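Local atomic coordinates of methylmalonyl-CoA carboxyltransferase 12S subunit (Propionibacterium freudenreichii, PDB entry 1ON3), a protein that transfers the carboxyl group of methylmalonyl-CoA to the biotin carried by the 1.3S subunit, as the hexameric core of the transcarboxylase complex. Residues G413-A417 / M418-D422; A351-V354 / N355-S359; A332-P335 / S336-S339; M391-A394 / Y395-T399. All coordinates share one frame; numbering follows the deposited sequence.

Contacts 1, 2 and 4 are buried and border a second subunit, whereas contact 3 is a surface turn touched by no other chain. Contacts 2 and 4 lie on neighbouring helices, 344-359 and 384-397; D358 of the first meets T399 just past the end of the second. Contact 1, at the end of helix 412-416, packs A417 and C419 against M391, L392 and Y395 of contact 4, and M418 reaches N333 of contact 3. Regular helix bonds dominate contacts 2 and 4, joined by a sulfur-aromatic pair in one and a serine hydroxyl in the other. Contacts 1 and 3 rely on tighter turns, amide side chains and water, and contact 1 also meets the substrate.

Contact 1: residues G413-A417 / M418-D422. With MCA (methylmalonyl-coenzyme A), chain L.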
loop_
_atom_site.group_PDB
_atom_site.type_symbol
_atom_site.label_atom_id
_atom_site.label_comp_id
_atom_site.label_asym_id
_atom_site.label_seq_id
_atom_site.Cartn_x
_atom_site.Cartn_y
_atom_site.Cartn_z
ATOM N N GLY E 413 -9.766 15.185 -35.447
ATOM C CA GLY E 413 -8.868 14.379 -34.637
ATOM C C GLY E 413 -7.526 15.006 -34.345
ATOM O O GLY E 413 -6.904 14.684 -33.327
ATOM N N SER E 414 -7.066 15.917 -35.200
ATOM C CA SER E 414 -5.756 16.512 -34.956
ATOM C C SER E 414 -5.831 17.439 -33.754
ATOM O O SER E 414 -4.857 17.594 -33.023
ATOM C CB SER E 414 -5.239 17.267 -36.193
ATOM O OG SER E 414 -5.977 18.447 -36.436
ATOM N N TYR E 415 -7.001 18.031 -33.539
ATOM C CA TYR E 415 -7.224 18.934 -32.405
ATOM C C TYR E 415 -7.243 18.093 -31.128
ATOM O O TYR E 415 -6.613 18.444 -30.123
ATOM C CB TYR E 415 -8.560 19.680 -32.590
ATOM C CG TYR E 415 -9.246 20.153 -31.323
ATOM C CD1 TYR E 415 -10.520 19.708 -31.002
ATOM C CD2 TYR E 415 -8.643 21.089 -30.478
ATOM C CE1 TYR E 415 -11.192 20.182 -29.879
ATOM C CE2 TYR E 415 -9.309 21.575 -29.346
ATOM C CZ TYR E 415 -10.584 21.119 -29.059
ATOM O OH TYR E 415 -11.277 21.619 -27.968
ATOM N N LEU E 416 -7.948 16.966 -31.171
ATOM C CA LEU E 416 -8.002 16.093 -30.006
ATOM C C LEU E 416 -6.605 15.600 -29.659
ATOM O O LEU E 416 -6.271 15.436 -28.488
ATOM C CB LEU E 416 -8.922 14.897 -30.274
ATOM C CG LEU E 416 -10.376 15.297 -30.575
ATOM C CD1 LEU E 416 -11.207 14.037 -30.808
ATOM C CD2 LEU E 416 -10.937 16.118 -29.397
ATOM N N ALA E 417 -5.799 15.367 -30.688
ATOM C CA ALA E 417 -4.430 14.882 -30.512
ATOM C C ALA E 417 -3.545 15.921 -29.832
ATOM O O ALA E 417 -2.488 15.580 -29.299
ATOM C CB ALA E 417 -3.842 14.503 -31.854
ATOM N N MET E 418 -3.974 17.182 -29.861
ATOM C CA MET E 418 -3.224 18.256 -29.226
ATOM C C MET E 418 -3.743 18.543 -27.817
ATOM O O MET E 418 -3.588 19.648 -27.291
ATOM C CB MET E 418 -3.266 19.525 -30.070
ATOM C CG MET E 418 -2.490 19.432 -31.381
ATOM S SD MET E 418 -0.714 19.213 -31.130
ATOM C CE MET E 418 -0.270 20.820 -30.457
ATOM N N CYS E 419 -4.377 17.529 -27.234
ATOM C CA CYS E 419 -4.886 17.568 -25.869
ATOM C C CYS E 419 -5.966 18.597 -25.535
ATOM O O CYS E 419 -5.666 19.662 -24.995
ATOM C CB CYS E 419 -3.715 17.747 -24.897
ATOM S SG CYS E 419 -4.094 17.278 -23.201
ATOM N N ASN E 420 -7.224 18.272 -25.834
ATOM C CA ASN E 420 -8.321 19.181 -25.506
ATOM C C ASN E 420 -8.847 18.755 -24.130
ATOM O O ASN E 420 -8.251 17.888 -23.479
ATOM C CB ASN E 420 -9.416 19.099 -26.581
ATOM C CG ASN E 420 -10.353 17.929 -26.376
ATOM O OD1 ASN E 420 -9.928 16.834 -26.002
ATOM N ND2 ASN E 420 -11.642 18.154 -26.631
ATOM N N ARG E 421 -9.951 19.347 -23.672
ATOM C CA ARG E 421 -10.500 19.002 -22.360
ATOM C C ARG E 421 -10.799 17.517 -22.204
ATOM O O ARG E 421 -10.608 16.933 -21.135
ATOM C CB ARG E 421 -11.794 19.780 -22.115
ATOM C CG ARG E 421 -12.521 19.366 -20.860
ATOM C CD ARG E 421 -12.242 20.339 -19.748
ATOM N NE ARG E 421 -12.718 21.667 -20.116
ATOM C CZ ARG E 421 -12.264 22.789 -19.571
ATOM N NH1 ARG E 421 -11.321 22.737 -18.634
ATOM N NH2 ARG E 421 -12.742 23.963 -19.975
ATOM N N ASP E 422 -11.297 16.910 -23.275
ATOM C CA ASP E 422 -11.657 15.508 -23.239
ATOM C C ASP E 422 -10.475 14.575 -23.020
ATOM O O ASP E 422 -10.657 13.464 -22.524
ATOM C CB ASP E 422 -12.446 15.161 -24.500
ATOM C CG ASP E 422 -13.732 15.985 -24.605
ATOM O OD1 ASP E 422 -14.549 15.892 -23.668
ATOM O OD2 ASP E 422 -13.910 16.731 -25.596
HETATM C C8 MCA L . -22.065 9.650 -43.670
HETATM N N9 MCA L . -23.305 10.275 -43.512
HETATM C C4 MCA L . -23.088 11.234 -42.545
HETATM C C5 MCA L . -21.725 11.113 -42.189
HETATM N N7 MCA L . -21.105 10.110 -42.911
HETATM N N3 MCA L . -24.001 12.140 -42.014
HETATM C C2 MCA L . -23.441 12.958 -41.059
HETATM N N1 MCA L . -22.139 12.934 -40.632
HETATM C C6 MCA L . -21.240 12.020 -41.176
HETATM N N6 MCA L . -19.983 12.040 -40.720
HETATM C "C1'" MCA L . -24.515 10.081 -44.104
HETATM C "C2'" MCA L . -24.387 10.407 -45.590
HETATM O "O2'" MCA L . -24.431 11.790 -45.803
HETATM C "C3'" MCA L . -25.516 9.571 -46.165
HETATM O "O3'" MCA L . -26.737 10.306 -46.105
HETATM C "C4'" MCA L . -25.517 8.283 -45.302
HETATM O "O4'" MCA L . -24.887 8.705 -44.032
HETATM C "C5'" MCA L . -24.667 7.043 -45.796
HETATM O "O5'" MCA L . -24.131 7.368 -46.818
HETATM P P1 MCA L . -23.861 7.203 -48.171
HETATM O O11 MCA L . -23.274 8.274 -48.787
HETATM O O12 MCA L . -25.130 6.923 -48.479
HETATM O O6 MCA L . -22.781 6.006 -48.465
HETATM P P2 MCA L . -21.835 5.117 -48.763
HETATM O O21 MCA L . -21.964 5.560 -50.071
HETATM O O22 MCA L . -21.929 3.800 -48.312
HETATM O O7 MCA L . -20.453 5.751 -48.213
HETATM C CPB MCA L . -20.281 6.137 -47.082
HETATM C CPA MCA L . -19.046 6.777 -46.471
HETATM C CP7 MCA L . -19.349 8.220 -46.939
HETATM C CP9 MCA L . -17.735 6.078 -46.893
HETATM C CP8 MCA L . -19.175 6.621 -44.942
HETATM O OP3 MCA L . -20.427 8.678 -46.541
HETATM C CP6 MCA L . -18.490 9.321 -46.640
HETATM O OP2 MCA L . -17.251 9.198 -46.928
HETATM N NP2 MCA L . -19.040 10.572 -46.049
HETATM C CP5 MCA L . -18.394 10.972 -44.844
HETATM C CP4 MCA L . -17.129 11.070 -44.196
HETATM C CP3 MCA L . -16.656 12.157 -43.354
HETATM O OP1 MCA L . -16.311 13.153 -44.202
HETATM N NP1 MCA L . -16.480 12.396 -41.906
HETATM C CP2 MCA L . -15.951 13.703 -41.610
HETATM C CP1 MCA L . -15.489 13.637 -40.214
HETATM P P3 MCA L . -28.298 10.331 -46.691
HETATM O O31 MCA L . -27.730 10.612 -48.056
HETATM O O32 MCA L . -28.989 11.532 -46.088
HETATM O O33 MCA L . -29.134 9.069 -46.702
HETATM S S MCA L . -14.848 14.892 -39.608
HETATM C CS1 MCA L . -14.743 13.894 -38.325
HETATM O OS1 MCA L . -15.076 12.698 -38.085
HETATM C CS2 MCA L . -13.423 13.932 -37.838
HETATM C CS3 MCA L . -13.260 14.374 -36.595
HETATM C CS4 MCA L . -12.017 13.501 -38.323
HETATM O OS4 MCA L . -11.956 12.590 -39.134
HETATM O OS5 MCA L . -11.014 14.092 -37.881
HETATM O O HOH W 1 -6.449 20.835 -28.086
HETATM O O HOH W 2 -11.316 21.338 -25.067
#
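M418 N donates to Y415 O (2.9 Å) and C419 N to L416 O (3.1 Å), two short-span bonds with both donors lying well above the carbonyl planes, as the chain turns out of helix 412-416 into the loop that follows. N420 then folds back against the helix. Its CB meets the Y415 ring obliquely, 3.4 Å from CZ, and the ring and amide planes stand 75° apart. Y415 CG is anti to the backbone N (chi1 154°), a setting that carries the ring over to N420. The amide lies alongside L416, whose CD2 is 3.5 Å from N420 ND2. That nitrogen donates to D422 OD2 (2.9 Å) on the carboxylate's anti side, tilted out of its plane, and D422 is held in turn by K156 and S152 of the second subunit. An alanine at N420 would remove the amide and would probably leave D422 OD2 without this donor and open a gap beside L416 CD2. Water 2 links Y415 OH (2.9 Å) to R421 N, tying the ring to the loop backbone. M418 bends at chi2 and chi3 and passes S414 O, with CG 3.4 Å away, toward V331 and N333 of strand 326-333. G413 N gives a nearly straight bond (169°) to OS5 in the carboxylate of methylmalonyl-CoA, 2.9 Å long. A buried amide thus links helix and loop to a charge at the subunit interface, while the helix directs a backbone N-H toward the substrate carboxylate, an approach likely to stabilise its negative charge.

Contact 2: residues A351-V354 / N355-S359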
loop_
_atom_site.group_PDB
_atom_site.type_symbol
_atom_site.label_atom_id
_atom_site.label_comp_id
_atom_site.label_asym_id
_atom_site.label_seq_id
_atom_site.Cartn_x
_atom_site.Cartn_y
_atom_site.Cartn_z
ATOM N N ALA E 351 4.510 12.508 -29.096
ATOM C CA ALA E 351 4.225 11.457 -28.115
ATOM C C ALA E 351 5.394 11.146 -27.184
ATOM O O ALA E 351 5.202 11.012 -25.975
ATOM C CB ALA E 351 3.769 10.174 -28.837
ATOM N N GLU E 352 6.597 11.032 -27.745
ATOM C CA GLU E 352 7.779 10.728 -26.936
ATOM C C GLU E 352 8.000 11.850 -25.919
ATOM O O GLU E 352 8.241 11.587 -24.740
ATOM C CB GLU E 352 9.035 10.590 -27.812
ATOM C CG GLU E 352 10.307 10.179 -27.004
ATOM C CD GLU E 352 11.597 10.268 -27.823
ATOM O OE1 GLU E 352 11.819 11.295 -28.501
ATOM O OE2 GLU E 352 12.397 9.313 -27.781
ATOM N N PHE E 353 7.906 13.096 -26.379
ATOM C CA PHE E 353 8.108 14.256 -25.509
ATOM C C PHE E 353 7.061 14.267 -24.400
ATOM O O PHE E 353 7.386 14.479 -23.231
ATOM C CB PHE E 353 8.021 15.549 -26.330
ATOM C CG PHE E 353 8.410 16.795 -25.570
ATOM C CD1 PHE E 353 9.730 17.003 -25.172
ATOM C CD2 PHE E 353 7.462 17.786 -25.293
ATOM C CE1 PHE E 353 10.108 18.189 -24.513
ATOM C CE2 PHE E 353 7.833 18.977 -24.632
ATOM C CZ PHE E 353 9.156 19.175 -24.247
ATOM N N VAL E 354 5.801 14.048 -24.770
ATOM C CA VAL E 354 4.712 14.018 -23.797
ATOM C C VAL E 354 4.937 12.915 -22.750
ATOM O O VAL E 354 4.806 13.165 -21.559
ATOM C CB VAL E 354 3.346 13.797 -24.491
ATOM C CG1 VAL E 354 2.264 13.431 -23.461
ATOM C CG2 VAL E 354 2.938 15.067 -25.263
ATOM N N ASN E 355 5.289 11.703 -23.177
ATOM C CA ASN E 355 5.525 10.623 -22.203
ATOM C C ASN E 355 6.685 10.958 -21.278
ATOM O O ASN E 355 6.623 10.689 -20.074
ATOM C CB ASN E 355 5.820 9.287 -22.896
ATOM C CG ASN E 355 4.609 8.721 -23.606
ATOM O OD1 ASN E 355 3.475 8.889 -23.146
ATOM N ND2 ASN E 355 4.840 8.027 -24.722
ATOM N N PHE E 356 7.741 11.554 -21.822
ATOM C CA PHE E 356 8.881 11.901 -20.977
ATOM C C PHE E 356 8.498 12.936 -19.909
ATOM O O PHE E 356 8.790 12.758 -18.727
ATOM C CB PHE E 356 10.039 12.476 -21.799
ATOM C CG PHE E 356 11.190 12.912 -20.951
ATOM C CD1 PHE E 356 12.095 11.971 -20.450
ATOM C CD2 PHE E 356 11.294 14.242 -20.532
ATOM C CE1 PHE E 356 13.081 12.349 -19.532
ATOM C CE2 PHE E 356 12.266 14.624 -19.618
ATOM C CZ PHE E 356 13.161 13.673 -19.116
ATOM N N CYS E 357 7.866 14.025 -20.340
ATOM C CA CYS E 357 7.463 15.080 -19.415
ATOM C C CYS E 357 6.568 14.499 -18.343
ATOM O O CYS E 357 6.739 14.805 -17.162
ATOM C CB CYS E 357 6.747 16.221 -20.152
ATOM S SG CYS E 357 7.865 17.247 -21.162
ATOM N N ASP E 358 5.632 13.641 -18.743
ATOM C CA ASP E 358 4.745 13.033 -17.766
ATOM C C ASP E 358 5.542 12.215 -16.751
ATOM O O ASP E 358 5.298 12.309 -15.550
ATOM C CB ASP E 358 3.705 12.130 -18.441
ATOM C CG ASP E 358 2.690 11.579 -17.453
ATOM O OD1 ASP E 358 2.480 10.349 -17.438
ATOM O OD2 ASP E 358 2.104 12.377 -16.682
ATOM N N SER E 359 6.503 11.415 -17.224
ATOM C CA SER E 359 7.306 10.597 -16.324
ATOM C C SER E 359 8.024 11.399 -15.264
ATOM O O SER E 359 8.136 10.953 -14.123
ATOM C CB SER E 359 8.364 9.798 -17.088
ATOM O OG SER E 359 7.778 8.691 -17.726
#
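A351 O accepts from N355 N at 2.9 Å, the shortest polar bond between 351-354 and 355-359, and the N355 side chain folds over the same carbonyl. N355 CG is anti to its own carbonyl carbon (chi1 -69°), which brings CG within 3.3 Å of A351 O; ND2 is equally near, but its angle is too poor for a bond. The regular helix pattern continues with F356 N to E352 O, C357 N to F353 O (3.0 Å) and D358 N to V354 O. Of these the C357 bond is the straightest.

One turn along the helix, C357 SG lies over a face of the F353 ring, 3.9 Å from the ring centroid and 15° off the normal. It is offset toward the rim, with CE2 and CZ as its closest ring atoms. F353 CG is anti to the backbone N (chi1 -172°), placing the ring beneath the sulfur, and the pair packs toward F320 of strand 316-323.

Helix 344-359 is the crossover of a beta-alpha-beta unit between strands 326-333 and 364-370, in a fold of the ClpP/crotonase clan. V354 meets A394 and Y395 of helix 384-397, while D358 binds T399 N and also K517 and H518 of the second subunit. The chemistry is therefore divided around the helix: polarisable sulfur and aromatic carbon meet the sheet, while the D358 carboxylate is buried among donors from two chains, which would be likely to stabilise its charged form.

Contact 3: residues A332-P335 / S336-S339; sequences ANQP and SVMS
Q334 and V337 are the first and last residues of a type I beta turn that takes the chain out of strand 326-333 toward helix 344-359, in the beta-alpha-beta unit completed by strand 364-370. Its backbone bond runs from V337 N to Q334 O, 2.9 Å long, with the donor 41° out of the carbonyl plane and P335 and S336 at the two central positions.

Among the polar side chains, S336 OG stands 3.0 Å from Q334 OE1. The serine hydroxyl sits between its own backbone N and carbonyl carbon (chi1 47°), a position that turns it toward the glutamine amide. Their hydrogen-bond partners lie in the loop before helix 293-299: Q334 OE1 takes V292 N, Q334 NE2 meets D291 OD1, and S336 OG pairs with Y290 O. Cutting Q334 back to an alanine would probably leave V292 N and D291 OD1 without their amide partners and weaken the tie between this turn and the 290-292 loop.

The apolar part is small. Q334 CG, set by a chi1 of -177°, lies 3.9 Å from V337 CG2, and the bend at chi2 turns the amide off toward the loop; P335 packs on Y290 and D369.

Beyond the turn, the chain curls back over P335 O by way of solvent and a C-H contact. Water 3 donates to P335 O at 2.7 Å and accepts from S339 N at 3.0 Å, and S339 CA approaches the same P335 O at 3.5 Å.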
loop_
_atom_site.group_PDB
_atom_site.type_symbol
_atom_site.label_atom_id
_atom_site.label_comp_id
_atom_site.label_asym_id
_atom_site.label_seq_id
_atom_site.Cartn_x
_atom_site.Cartn_y
_atom_site.Cartn_z
ATOM N N ALA E 332 3.711 22.498 -29.844
ATOM C CA ALA E 332 3.029 23.472 -30.675
ATOM C C ALA E 332 3.091 23.165 -32.171
ATOM O O ALA E 332 4.134 22.763 -32.689
ATOM C CB ALA E 332 3.643 24.851 -30.397
ATOM N N ASN E 333 1.977 23.357 -32.871
ATOM C CA ASN E 333 1.988 23.116 -34.312
ATOM C C ASN E 333 2.718 24.267 -35.000
ATOM O O ASN E 333 2.694 25.404 -34.518
ATOM C CB ASN E 333 0.562 22.999 -34.841
ATOM C CG ASN E 333 -0.288 22.066 -34.003
ATOM O OD1 ASN E 333 -1.163 22.505 -33.248
ATOM N ND2 ASN E 333 -0.032 20.770 -34.127
ATOM N N GLN E 334 3.355 23.976 -36.131
ATOM C CA GLN E 334 4.122 24.980 -36.881
ATOM C C GLN E 334 3.450 25.271 -38.240
ATOM O O GLN E 334 3.765 24.632 -39.239
ATOM C CB GLN E 334 5.551 24.454 -37.092
ATOM C CG GLN E 334 6.511 25.420 -37.791
ATOM C CD GLN E 334 6.719 26.698 -37.008
ATOM O OE1 GLN E 334 5.835 27.554 -36.950
ATOM N NE2 GLN E 334 7.892 26.831 -36.388
ATOM N N PRO E 335 2.538 26.262 -38.290
ATOM C CA PRO E 335 1.828 26.614 -39.525
ATOM C C PRO E 335 2.708 26.909 -40.733
ATOM O O PRO E 335 2.278 26.738 -41.875
ATOM C CB PRO E 335 0.980 27.820 -39.098
ATOM C CG PRO E 335 0.707 27.537 -37.655
ATOM C CD PRO E 335 2.092 27.131 -37.187
ATOM N N SER E 336 3.935 27.346 -40.480
ATOM C CA SER E 336 4.861 27.663 -41.554
ATOM C C SER E 336 5.493 26.447 -42.232
ATOM O O SER E 336 6.255 26.605 -43.184
ATOM C CB SER E 336 5.952 28.592 -41.025
ATOM O OG SER E 336 6.467 28.106 -39.796
ATOM N N VAL E 337 5.189 25.241 -41.748
ATOM C CA VAL E 337 5.735 24.020 -42.348
ATOM C C VAL E 337 4.606 23.015 -42.587
ATOM O O VAL E 337 3.964 22.557 -41.642
ATOM C CB VAL E 337 6.808 23.353 -41.442
ATOM C CG1 VAL E 337 7.293 22.066 -42.073
ATOM C CG2 VAL E 337 7.977 24.300 -41.227
ATOM N N MET E 338 4.363 22.693 -43.855
ATOM C CA MET E 338 3.312 21.761 -44.229
ATOM C C MET E 338 1.959 22.157 -43.642
ATOM O O MET E 338 1.174 21.289 -43.249
ATOM C CB MET E 338 3.675 20.352 -43.763
ATOM C CG MET E 338 4.848 19.725 -44.503
ATOM S SD MET E 338 5.161 18.047 -43.917
ATOM C CE MET E 338 6.195 18.414 -42.544
ATOM N N SER E 339 1.694 23.464 -43.597
ATOM C CA SER E 339 0.440 24.014 -43.069
ATOM C C SER E 339 0.168 23.638 -41.614
ATOM O O SER E 339 -0.962 23.755 -41.124
ATOM C CB SER E 339 -0.749 23.573 -43.930
ATOM O OG SER E 339 -0.618 24.036 -45.267
HETATM O O HOH W 3 3.020 25.997 -44.352
#

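Contact 4: residues M391-A394 / Y395-T399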
loop_
_atom_site.group_PDB
_atom_site.type_symbol
_atom_site.label_atom_id
_atom_site.label_comp_id
_atom_site.label_asym_id
_atom_site.label_seq_id
_atom_site.Cartn_x
_atom_site.Cartn_y
_atom_site.Cartn_z
ATOM N N MET E 391 -0.177 10.041 -29.892
ATOM C CA MET E 391 -0.417 11.334 -29.245
ATOM C C MET E 391 -1.644 11.248 -28.340
ATOM O O MET E 391 -1.629 11.732 -27.206
ATOM C CB MET E 391 -0.624 12.429 -30.296
ATOM C CG MET E 391 0.650 12.794 -31.032
ATOM S SD MET E 391 0.405 14.080 -32.264
ATOM C CE MET E 391 0.133 15.532 -31.227
ATOM N N LEU E 392 -2.721 10.648 -28.849
ATOM C CA LEU E 392 -3.927 10.487 -28.052
ATOM C C LEU E 392 -3.596 9.638 -26.832
ATOM O O LEU E 392 -4.056 9.910 -25.724
ATOM C CB LEU E 392 -5.014 9.799 -28.873
ATOM C CG LEU E 392 -5.390 10.579 -30.131
ATOM C CD1 LEU E 392 -6.196 9.683 -31.077
ATOM C CD2 LEU E 392 -6.161 11.831 -29.721
ATOM N N TYR E 393 -2.793 8.599 -27.039
ATOM C CA TYR E 393 -2.433 7.733 -25.934
ATOM C C TYR E 393 -1.617 8.481 -24.881
ATOM O O TYR E 393 -1.975 8.475 -23.695
ATOM C CB TYR E 393 -1.627 6.532 -26.421
ATOM C CG TYR E 393 -1.404 5.523 -25.323
ATOM C CD1 TYR E 393 -2.216 4.405 -25.203
ATOM C CD2 TYR E 393 -0.415 5.728 -24.360
ATOM C CE1 TYR E 393 -2.058 3.503 -24.146
ATOM C CE2 TYR E 393 -0.252 4.845 -23.301
ATOM C CZ TYR E 393 -1.075 3.735 -23.201
ATOM O OH TYR E 393 -0.907 2.872 -22.141
ATOM N N ALA E 394 -0.518 9.100 -25.313
ATOM C CA ALA E 394 0.365 9.815 -24.397
ATOM C C ALA E 394 -0.359 10.880 -23.586
ATOM O O ALA E 394 -0.208 10.947 -22.368
ATOM C CB ALA E 394 1.538 10.441 -25.160
ATOM N N TYR E 395 -1.146 11.723 -24.247
ATOM C CA TYR E 395 -1.871 12.751 -23.503
ATOM C C TYR E 395 -2.932 12.162 -22.566
ATOM O O TYR E 395 -3.037 12.580 -21.409
ATOM C CB TYR E 395 -2.512 13.749 -24.471
ATOM C CG TYR E 395 -1.568 14.840 -24.921
ATOM C CD1 TYR E 395 -1.310 15.047 -26.270
ATOM C CD2 TYR E 395 -0.953 15.683 -23.992
ATOM C CE1 TYR E 395 -0.466 16.062 -26.693
ATOM C CE2 TYR E 395 -0.104 16.710 -24.408
ATOM C CZ TYR E 395 0.133 16.888 -25.760
ATOM O OH TYR E 395 0.970 17.887 -26.190
ATOM N N SER E 396 -3.710 11.186 -23.042
ATOM C CA SER E 396 -4.753 10.575 -22.200
ATOM C C SER E 396 -4.183 9.878 -20.961
ATOM O O SER E 396 -4.834 9.802 -19.934
ATOM C CB SER E 396 -5.594 9.561 -22.997
ATOM O OG SER E 396 -6.207 10.169 -24.126
ATOM N N GLU E 397 -2.967 9.356 -21.066
ATOM C CA GLU E 397 -2.339 8.677 -19.937
ATOM C C GLU E 397 -1.652 9.683 -19.001
ATOM O O GLU E 397 -1.503 9.436 -17.806
ATOM C CB GLU E 397 -1.291 7.682 -20.443
ATOM C CG GLU E 397 -0.604 6.883 -19.346
ATOM C CD GLU E 397 -1.530 5.886 -18.666
ATOM O OE1 GLU E 397 -1.120 5.298 -17.645
ATOM O OE2 GLU E 397 -2.665 5.682 -19.150
ATOM N N ALA E 398 -1.218 10.805 -19.554
ATOM C CA ALA E 398 -0.502 11.789 -18.749
ATOM C C ALA E 398 -1.318 12.337 -17.586
ATOM O O ALA E 398 -2.516 12.606 -17.726
ATOM C CB ALA E 398 -0.001 12.937 -19.642
ATOM N N THR E 399 -0.661 12.496 -16.434
ATOM C CA THR E 399 -1.321 13.024 -15.243
ATOM C C THR E 399 -0.726 14.361 -14.768
ATOM O O THR E 399 -1.212 14.960 -13.802
ATOM C CB THR E 399 -1.294 11.995 -14.081
ATOM O OG1 THR E 399 0.061 11.632 -13.799
ATOM C CG2 THR E 399 -2.095 10.733 -14.456
HETATM O O HOH W 4 -3.307 3.306 -20.249
#
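S396 and L392 are joined at the C-terminal end of helix 384-397, where a serine side chain doubles the regular i to i+4 bond of an alpha-helix. From S396, CB lies 3.2 Å from L392 O and farther from Y393 O. At the tip, OG donates to L392 O at 2.7 Å. S396 OG is anti to its own carbonyl carbon (chi1 -58°), which swings the hydroxyl back along the helix to that acceptor. S396 N also donates to L392 O (3.0 Å), so one carbonyl oxygen is gripped twice, from opposite faces of its plane; this satisfies the buried hydroxyl within its own helix.

Regular bonds on either side, Y395 N to M391 O and E397 N to Y393 O, continue the helix. A398, bonded from its N to A394 O, is the first residue to leave helical backbone angles. Y395 CD1 passes 3.5 Å from M391 O, while the phenol reaches Q366 through its OH and the ring packs on V354 of helix 344-359. Helix 384-397 is thus packed between helix 344-359 and the second subunit, on which L392 meets Y184 and S396 meets F159.

E397 adopts two conformers. In the one given, it lies side by side with Y393, pointing the same way, with ring and carboxylate planes 20° apart. E397 CB approaches Y393 CE2 obliquely at 4.2 Å. The carboxylate contacts are less certain for that reason: R513 pairs with OE2 in a salt bridge, and water 4 donates to E397 OE2 at 2.7 Å while lying 3.1 Å from Y393 OH.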